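Local coordinates for protein histidine acid phosphatase (Hafnia alvei, PDB 4ARU) that belongs to branch 2 of the histidine phosphatase superfamily, also goes by the name phytase, and consists of a single chain in its assembly, at residues Ser136-Val142 with Tyr265-Asn270; Ile154-Gln159 with Ser192-Arg198. All coordinates share one frame; numbering follows the deposited sequence.

Overall arrangement
Contact 2 is bracketed in sequence by contact 1: segments 154-159 and 192-198 both fall between 142 and 265, so the pairing of 136-142 with 265-270 spans the region that holds contact 2. Helix 139-150 connects them: its first turn meets helix 264-282 in contact 1, and the loop after its end supplies residues 154-159 of contact 2, which lie against the end of helix 191-194 and the start of strand 198-201. The centres are 22 Å apart and the nearest atoms about 7 Å, without touching. The centre of contact 2 is about 26 Å from the centre of the chain, nearer the periphery of the molecule than contact 1; all four segments belong to the histidine phosphatase fold.

Contact 1 of 2, residues Ser136-Val142 with Tyr265-Asn270; sequences SMDKSQV and YIAKHN
With CG of Tyr265 trans to its backbone N (chi1 -177°), the phenol reaches across to the first turn of helix 139-150, while chi1 of -67° in Met137 sends CG over the His269 ring. The motif is an N-capped helix start set against helix 264-282 of the histidine phosphatase fold. Tyr265 OH accepts from Asp138 N at 3.0 Å, nearly straight at 170°, so the N-cap residue is held through its backbone. In the conformer modelled here, Asp138 OD1 accepts from Gln141 N on the anti lone pair and Ser140 OG on the syn one. Gln141 CB stands over one face of the phenol, 4.0 Å from the Tyr265 ring centroid, and Val142 CG2 meets the edge at CE2. Met137 CG lies 3.8 Å from the His269 ring centroid, a CH-pi contact; its sulfur, carried on by an extended chi2, is oblique to both rings and approaches Ile266 CA. The imidazole is oriented in part by a 2.8 Å bond from His269 ND1 to Tyr265 O, which lies in the ring plane. Two waters bridge NE2 and Ser136 O, each with one weak leg: one, 2.7 Å from His269 NE2, is weak to Ser136 O; the other donates to Ser136 O at 2.8 Å and accepts weakly from NE2.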
ATOM      1  N   SER A 136       0.861 -14.390 -16.798  1.00 17.69           N
ATOM      2  CA  SER A 136       0.603 -15.423 -15.810  1.00 19.24           C
ATOM      3  C   SER A 136       1.904 -15.827 -15.141  1.00 18.79           C
ATOM      4  O   SER A 136       2.962 -15.669 -15.733  1.00 20.26           O
ATOM      5  CB  SER A 136      -0.006 -16.647 -16.458  1.00 22.57           C
ATOM      6  OG  SER A 136      -0.458 -17.501 -15.417  1.00 26.78           O
ATOM      7  N   MET A 137       1.805 -16.364 -13.941  1.00 20.40           N
ATOM      8  CA  MET A 137       2.976 -16.855 -13.219  1.00 19.96           C
ATOM      9  C   MET A 137       3.031 -18.367 -13.342  1.00 20.82           C
ATOM     10  O   MET A 137       2.023 -19.024 -13.628  1.00 21.96           O
ATOM     11  CB  MET A 137       2.862 -16.469 -11.770  1.00 18.72           C
ATOM     12  CG  MET A 137       2.964 -14.947 -11.568  1.00 18.35           C
ATOM     13  SD  MET A 137       3.077 -14.500  -9.849  1.00 17.20           S
ATOM     14  CE  MET A 137       1.447 -14.848  -9.257  1.00 17.30           C
ATOM     15  N   ASP A 138       4.244 -18.887 -13.220  1.00 20.71           N
ATOM     16  CA  ASP A 138       4.482 -20.333 -13.247  0.50 21.19           C
ATOM     17  C   ASP A 138       4.451 -20.809 -11.796  1.00 20.38           C
ATOM     18  O   ASP A 138       5.180 -20.302 -10.957  1.00 19.48           O
ATOM     19  CB  ASP A 138       5.819 -20.634 -13.920  0.50 21.92           C
ATOM     20  CG  ASP A 138       6.199 -22.091 -13.829  0.50 22.58           C
ATOM     21  OD1 ASP A 138       6.678 -22.504 -12.759  0.50 21.40           O
ATOM     22  OD2 ASP A 138       6.010 -22.819 -14.835  0.50 24.33           O
ATOM     23  N   LYS A 139       3.574 -21.776 -11.513  1.00 20.48           N
ATOM     24  CA  LYS A 139       3.303 -22.236 -10.153  0.50 19.77           C
ATOM     25  C   LYS A 139       4.577 -22.727  -9.457  1.00 19.17           C
ATOM     26  O   LYS A 139       4.824 -22.402  -8.302  1.00 17.52           O
ATOM     27  CB  LYS A 139       2.268 -23.366 -10.160  0.50 21.11           C
ATOM     28  CG  LYS A 139       0.885 -23.004 -10.687  0.50 21.75           C
ATOM     29  CD  LYS A 139      -0.075 -24.178 -10.474  0.50 22.78           C
ATOM     30  CE  LYS A 139      -0.155 -24.513  -8.971  0.50 22.12           C
ATOM     31  NZ  LYS A 139      -1.443 -25.101  -8.459  0.50 22.26           N
ATOM     32  N   SER A 140       5.392 -23.523 -10.167  1.00 19.90           N
ATOM     33  CA  SER A 140       6.617 -24.002  -9.522  1.00 19.58           C
ATOM     34  C   SER A 140       7.556 -22.827  -9.170  1.00 17.93           C
ATOM     35  O   SER A 140       8.214 -22.813  -8.098  1.00 16.77           O
ATOM     36  CB  SER A 140       7.335 -25.036 -10.380  1.00 21.67           C
ATOM     37  OG  SER A 140       7.898 -24.433 -11.528  1.00 24.20           O
ATOM     38  N   GLN A 141       7.610 -21.827 -10.047  1.00 16.80           N
ATOM     39  CA  GLN A 141       8.439 -20.676  -9.788  1.00 15.95           C
ATOM     40  C   GLN A 141       7.938 -19.837  -8.604  1.00 14.07           C
ATOM     41  O   GLN A 141       8.718 -19.301  -7.849  1.00 13.07           O
ATOM     42  CB  GLN A 141       8.648 -19.856 -11.065  1.00 17.04           C
ATOM     43  CG  GLN A 141       9.415 -20.611 -12.121  1.00 18.89           C
ATOM     44  CD  GLN A 141       9.736 -19.743 -13.326  1.00 20.12           C
ATOM     45  OE1 GLN A 141      10.239 -18.619 -13.203  1.00 20.64           O
ATOM     46  NE2 GLN A 141       9.480 -20.269 -14.492  1.00 22.09           N
ATOM     47  N   VAL A 142       6.622 -19.708  -8.452  1.00 13.32           N
ATOM     48  CA  VAL A 142       6.069 -19.046  -7.297  1.00 12.30           C
ATOM     49  C   VAL A 142       6.513 -19.726  -6.010  1.00 11.95           C
ATOM     50  O   VAL A 142       6.955 -19.084  -5.071  1.00 10.60           O
ATOM     51  CB  VAL A 142       4.510 -18.965  -7.348  1.00 12.19           C
ATOM     52  CG1 VAL A 142       3.983 -18.344  -6.082  1.00 11.33           C
ATOM     53  CG2 VAL A 142       4.094 -18.197  -8.623  1.00 12.70           C
ATOM     54  N   TYR A 265       9.742 -12.152  -7.895  1.00 10.00           N
ATOM     55  CA  TYR A 265       9.019 -12.849  -8.978  1.00 10.78           C
ATOM     56  C   TYR A 265       7.554 -12.474  -8.991  1.00 10.29           C
ATOM     57  O   TYR A 265       6.940 -12.230 -10.035  1.00 10.22           O
ATOM     58  CB  TYR A 265       9.205 -14.358  -8.837  1.00 12.05           C
ATOM     59  CG  TYR A 265       8.572 -15.160  -9.945  1.00 13.30           C
ATOM     60  CD1 TYR A 265       9.160 -15.252 -11.189  1.00 14.16           C
ATOM     61  CD2 TYR A 265       7.368 -15.787  -9.760  1.00 14.07           C
ATOM     62  CE1 TYR A 265       8.569 -15.987 -12.196  1.00 15.36           C
ATOM     63  CE2 TYR A 265       6.773 -16.514 -10.756  1.00 14.84           C
ATOM     64  CZ  TYR A 265       7.378 -16.592 -11.977  1.00 15.54           C
ATOM     65  OH  TYR A 265       6.758 -17.306 -12.977  1.00 18.26           O
ATOM     66  N   ILE A 266       6.946 -12.439  -7.830  1.00  9.50           N
ATOM     67  CA  ILE A 266       5.538 -12.098  -7.737  1.00  9.26           C
ATOM     68  C   ILE A 266       5.383 -10.597  -8.008  1.00  8.63           C
ATOM     69  O   ILE A 266       4.475 -10.170  -8.758  1.00  8.36           O
ATOM     70  CB  ILE A 266       4.981 -12.433  -6.328  1.00  9.20           C
ATOM     71  CG1 ILE A 266       5.017 -13.937  -6.110  1.00  9.98           C
ATOM     72  CG2 ILE A 266       3.583 -11.882  -6.169  1.00  9.04           C
ATOM     73  CD1 ILE A 266       4.537 -14.387  -4.750  1.00 10.05           C
ATOM     74  N   ALA A 267       6.208  -9.785  -7.352  1.00  8.15           N
ATOM     75  CA  ALA A 267       6.094  -8.343  -7.420  1.00  7.70           C
ATOM     76  C   ALA A 267       6.197  -7.863  -8.900  1.00  8.18           C
ATOM     77  O   ALA A 267       5.427  -7.001  -9.280  1.00  8.11           O
ATOM     78  CB  ALA A 267       7.213  -7.722  -6.631  1.00  7.45           C
ATOM     79  N   LYS A 268       7.067  -8.445  -9.703  1.00  9.06           N
ATOM     80  CA  LYS A 268       7.198  -7.942 -11.074  1.00  9.73           C
ATOM     81  C   LYS A 268       6.027  -8.357 -11.938  1.00 10.28           C
ATOM     82  O   LYS A 268       5.714  -7.646 -12.899  1.00 10.39           O
ATOM     83  CB  LYS A 268       8.517  -8.346 -11.715  1.00 11.11           C
ATOM     84  CG  LYS A 268       8.585  -9.802 -12.076  1.00 12.48           C
ATOM     85  CD  LYS A 268       9.989 -10.214 -12.427  1.00 14.13           C
ATOM     86  CE  LYS A 268      10.012 -11.583 -13.034  1.00 15.67           C
ATOM     87  NZ  LYS A 268      11.352 -11.977 -13.577  1.00 17.38           N
ATOM     88  N   HIS A 269       5.369  -9.480 -11.630  1.00 10.28           N
ATOM     89  CA  HIS A 269       4.212  -9.898 -12.425  1.00 10.78           C
ATOM     90  C   HIS A 269       3.020  -9.024 -12.087  1.00 10.88           C
ATOM     91  O   HIS A 269       2.183  -8.797 -12.964  1.00 12.54           O
ATOM     92  CB  HIS A 269       3.889 -11.383 -12.240  1.00 11.17           C
ATOM     93  CG  HIS A 269       4.762 -12.284 -13.035  1.00 11.69           C
ATOM     94  ND1 HIS A 269       6.022 -12.684 -12.618  1.00 11.90           N
ATOM     95  CD2 HIS A 269       4.572 -12.864 -14.242  1.00 12.53           C
ATOM     96  CE1 HIS A 269       6.573 -13.435 -13.548  1.00 12.86           C
ATOM     97  NE2 HIS A 269       5.699 -13.602 -14.522  1.00 13.24           N
ATOM     98  N   ASN A 270       2.890  -8.581 -10.842  1.00 10.18           N
ATOM     99  CA  ASN A 270       1.734  -7.790 -10.423  1.00 10.53           C
ATOM    100  C   ASN A 270       1.979  -6.300 -10.541  1.00  9.05           C
ATOM    101  O   ASN A 270       1.013  -5.528 -10.617  1.00  8.49           O
ATOM    102  CB  ASN A 270       1.328  -8.166  -9.010  1.00 11.80           C
ATOM    103  CG  ASN A 270       0.744  -9.567  -8.913  1.00 15.49           C
ATOM    104  OD1 ASN A 270      -0.362  -9.805  -9.349  1.00 20.96           O
ATOM    105  ND2 ASN A 270       1.501 -10.509  -8.347  1.00 19.00           N
TER
HETATM  106  O   HOH W   1       6.185 -15.292 -16.512  1.00 25.28           O
HETATM  107  O   HOH W   2       4.337 -13.997 -17.493  1.00 27.72           O

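Contact 2 of 2, residues Ile154-Gln159 with Ser192-Arg198; sequences IETLNQ and SQAMPSR
The backbones come closest at Glu155 and Ser197, whose CA atoms are 5.0 Å apart, where a 3-10 turn at 154-156 passes the extended residues that follow helix 191-194. At this point Glu155 CA lies 3.3 Å from Ser197 O, with an angle of 175° at the hydrogen, a nearly linear CA-H...O contact. Asn158 carries most of the polar exchange. Its chi1 of -68° sets CG beside its own backbone N, and the amide enters the bend between Ser192 and Ser197 with its two ends engaged differently. OD1 accepts from Ser197 OG at 2.7 Å, the hydroxyl tilted 33° from the carbonyl plane. ND2 gives its firm bond to Met195 O, 2.9 Å away and close to the amide plane of Asn158, although ND2 itself lies well above the carbonyl plane of Met195. Weak bonds from ND2 to Ser192 O and OG add to this, so bonds at both ends restrain rotation of the amide. In this histidine phosphatase fold, Asn158 thus joins the loop between helices 139-150 and 162-172 to the C-terminal end of helix 191-194: the helix ends at Ala194, Met195 turns the backbone out of it, and by Arg198 the chain has entered strand 198-201, paired antiparallel with 208-211. Ser192 OG has its stronger partner in Gln162, at the start of helix 162-172, and a water joins it to Gln159 OE1. Leu157 packs beside Ser197, its CB 3.6 Å from Ser197 OG, and also touches Leu210 of the partner strand. A second water ties the main chains together, donating to Glu155 O at 2.8 Å and accepting from Asn158 N and Ser197 N.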
ATOM      1  N   ILE A 154       8.484 -22.928   3.498  1.00 11.82           N
ATOM      2  CA  ILE A 154       7.326 -22.188   3.996  0.50 11.04           C
ATOM      3  C   ILE A 154       6.544 -22.968   5.025  1.00 10.91           C
ATOM      4  O   ILE A 154       5.957 -22.363   5.924  1.00 10.91           O
ATOM      5  CB  ILE A 154       6.359 -21.728   2.871  0.50 10.96           C
ATOM      6  CG1 ILE A 154       6.991 -20.605   2.087  0.50 10.72           C
ATOM      7  CG2 ILE A 154       5.039 -21.216   3.440  0.50 10.41           C
ATOM      8  CD1 ILE A 154       7.585 -19.524   2.955  0.50 10.19           C
ATOM      9  N   GLU A 155       6.562 -24.304   4.934  1.00 11.35           N
ATOM     10  CA  GLU A 155       5.856 -25.168   5.888  0.50 11.65           C
ATOM     11  C   GLU A 155       6.343 -24.949   7.333  1.00 11.29           C
ATOM     12  O   GLU A 155       5.657 -25.309   8.295  1.00 11.71           O
ATOM     13  CB  GLU A 155       6.012 -26.637   5.501  0.50 12.62           C
ATOM     14  CG  GLU A 155       5.227 -27.105   4.248  0.50 13.09           C
ATOM     15  CD  GLU A 155       5.753 -26.591   2.896  0.50 13.24           C
ATOM     16  OE1 GLU A 155       6.867 -25.989   2.831  0.50 13.36           O
ATOM     17  OE2 GLU A 155       5.049 -26.788   1.875  0.50 13.39           O
ATOM     18  N   THR A 156       7.528 -24.349   7.461  1.00 11.26           N
ATOM     19  CA  THR A 156       8.137 -24.104   8.776  1.00 11.27           C
ATOM     20  C   THR A 156       7.987 -22.667   9.264  1.00 10.60           C
ATOM     21  O   THR A 156       8.511 -22.293  10.304  1.00 10.39           O
ATOM     22  CB  THR A 156       9.648 -24.510   8.798  1.00 11.97           C
ATOM     23  OG1 THR A 156      10.443 -23.578   8.043  1.00 12.32           O
ATOM     24  CG2 THR A 156       9.871 -25.905   8.284  1.00 13.01           C
ATOM     25  N   LEU A 157       7.263 -21.845   8.514  1.00  9.81           N
ATOM     26  CA  LEU A 157       7.226 -20.400   8.797  1.00  9.19           C
ATOM     27  C   LEU A 157       6.709 -20.056  10.188  1.00  8.89           C
ATOM     28  O   LEU A 157       7.165 -19.074  10.782  1.00  8.76           O
ATOM     29  CB  LEU A 157       6.364 -19.694   7.761  1.00  9.20           C
ATOM     30  CG  LEU A 157       6.436 -18.170   7.751  1.00  9.11           C
ATOM     31  CD1 LEU A 157       7.792 -17.681   7.293  1.00  9.33           C
ATOM     32  CD2 LEU A 157       5.342 -17.566   6.904  1.00  8.92           C
ATOM     33  N   ASN A 158       5.752 -20.812  10.730  1.00  9.06           N
ATOM     34  CA  ASN A 158       5.209 -20.429  12.025  1.00  9.06           C
ATOM     35  C   ASN A 158       6.311 -20.410  13.096  1.00  9.65           C
ATOM     36  O   ASN A 158       6.182 -19.701  14.097  1.00  9.79           O
ATOM     37  CB  ASN A 158       4.134 -21.398  12.542  1.00  9.37           C
ATOM     38  CG  ASN A 158       2.849 -21.366  11.724  1.00  9.05           C
ATOM     39  OD1 ASN A 158       2.732 -20.619  10.746  1.00  8.65           O
ATOM     40  ND2 ASN A 158       1.870 -22.155  12.185  1.00  9.45           N
ATOM     41  N   GLN A 159       7.327 -21.239  12.930  1.00 10.63           N
ATOM     42  CA  GLN A 159       8.393 -21.324  13.923  1.00 11.99           C
ATOM     43  C   GLN A 159       9.203 -20.040  14.070  1.00 11.91           C
ATOM     44  O   GLN A 159       9.909 -19.894  15.090  1.00 12.85           O
ATOM     45  CB  GLN A 159       9.277 -22.528  13.646  1.00 13.67           C
ATOM     46  CG  GLN A 159       8.556 -23.876  13.761  1.00 15.55           C
ATOM     47  CD  GLN A 159       7.555 -23.973  14.928  1.00 16.97           C
ATOM     48  OE1 GLN A 159       6.332 -24.167  14.716  1.00 19.05           O
ATOM     49  NE2 GLN A 159       8.038 -23.788  16.150  1.00 18.28           N
ATOM     50  N   SER A 192      -0.640 -21.894  16.649  1.00 12.39           N
ATOM     51  CA  SER A 192       0.422 -22.233  15.689  1.00 12.56           C
ATOM     52  C   SER A 192       0.379 -23.719  15.240  1.00 13.56           C
ATOM     53  O   SER A 192       0.471 -23.993  14.044  1.00 13.58           O
ATOM     54  CB  SER A 192       1.794 -21.908  16.283  1.00 12.70           C
ATOM     55  OG  SER A 192       2.847 -22.314  15.379  1.00 13.14           O
ATOM     56  N   GLN A 193       0.241 -24.639  16.177  1.00 14.57           N
ATOM     57  CA  GLN A 193       0.244 -26.072  15.887  1.00 16.23           C
ATOM     58  C   GLN A 193      -0.969 -26.443  15.037  1.00 15.40           C
ATOM     59  O   GLN A 193      -0.874 -27.282  14.148  1.00 16.38           O
ATOM     60  CB  GLN A 193       0.199 -26.851  17.205  1.00 18.81           C
ATOM     61  CG  GLN A 193       0.446 -28.355  17.081  1.00 22.15           C
ATOM     62  CD  GLN A 193      -0.730 -29.123  16.502  1.00 24.58           C
ATOM     63  OE1 GLN A 193      -1.876 -28.772  16.741  1.00 27.37           O
ATOM     64  NE2 GLN A 193      -0.447 -30.179  15.733  1.00 28.18           N
ATOM     65  N   ALA A 194      -2.104 -25.831  15.350  1.00 14.31           N
ATOM     66  CA  ALA A 194      -3.360 -26.122  14.654  1.00 14.12           C
ATOM     67  C   ALA A 194      -3.344 -25.710  13.181  1.00 13.32           C
ATOM     68  O   ALA A 194      -4.086 -26.287  12.378  1.00 13.74           O
ATOM     69  CB  ALA A 194      -4.522 -25.471  15.365  1.00 14.27           C
ATOM     70  N   MET A 195      -2.550 -24.687  12.849  1.00 12.20           N
ATOM     71  CA  MET A 195      -2.584 -24.043  11.545  1.00 11.98           C
ATOM     72  C   MET A 195      -1.179 -23.838  10.994  1.00 11.16           C
ATOM     73  O   MET A 195      -0.704 -22.720  10.872  1.00 10.03           O
ATOM     74  CB  MET A 195      -3.316 -22.700  11.603  1.00 12.69           C
ATOM     75  CG  MET A 195      -4.777 -22.911  11.912  1.00 14.29           C
ATOM     76  SD  MET A 195      -5.669 -21.327  11.998  1.00 17.59           S
ATOM     77  CE  MET A 195      -6.172 -21.348  13.704  1.00 18.05           C
ATOM     78  N   PRO A 196      -0.541 -24.945  10.604  1.00 11.75           N
ATOM     79  CA  PRO A 196       0.758 -24.809   9.951  1.00 11.57           C
ATOM     80  C   PRO A 196       0.716 -23.962   8.688  1.00 10.96           C
ATOM     81  O   PRO A 196      -0.303 -23.928   7.987  1.00 11.01           O
ATOM     82  CB  PRO A 196       1.152 -26.253   9.649  1.00 12.64           C
ATOM     83  CG  PRO A 196      -0.145 -26.952   9.533  1.00 13.32           C
ATOM     84  CD  PRO A 196      -1.017 -26.334  10.596  1.00 12.74           C
ATOM     85  N   SER A 197       1.778 -23.208   8.413  1.00 10.18           N
ATOM     86  CA  SER A 197       1.848 -22.444   7.175  1.00  9.63           C
ATOM     87  C   SER A 197       1.951 -23.350   5.947  1.00 10.15           C
ATOM     88  O   SER A 197       2.613 -24.406   5.985  1.00 10.54           O
ATOM     89  CB  SER A 197       3.053 -21.461   7.188  1.00  9.16           C
ATOM     90  OG  SER A 197       2.867 -20.385   8.059  1.00  8.79           O
ATOM     91  N   ARG A 198       1.312 -22.942   4.855  1.00 10.19           N
ATOM     92  CA  ARG A 198       1.613 -23.513   3.566  1.00 11.08           C
ATOM     93  C   ARG A 198       1.229 -22.526   2.485  1.00 10.97           C
ATOM     94  O   ARG A 198       0.391 -21.644   2.687  1.00 10.69           O
ATOM     95  CB  ARG A 198       0.962 -24.875   3.317  1.00 12.28           C
ATOM     96  CG  ARG A 198      -0.471 -24.762   2.917  1.00 12.38           C
ATOM     97  CD  ARG A 198      -1.140 -26.087   2.787  1.00 13.05           C
ATOM     98  NE  ARG A 198      -2.557 -25.891   2.424  1.00 12.83           N
ATOM     99  CZ  ARG A 198      -3.025 -25.861   1.173  1.00 13.13           C
ATOM    100  NH1 ARG A 198      -2.253 -25.981   0.125  1.00 13.27           N
ATOM    101  NH2 ARG A 198      -4.319 -25.684   0.968  1.00 13.16           N
TER
HETATM  102  O   HOH W   3       4.398 -23.404   9.843  1.00  7.37           O
HETATM  103  O   HOH W   4       3.730 -24.809  16.083  1.00 18.51           O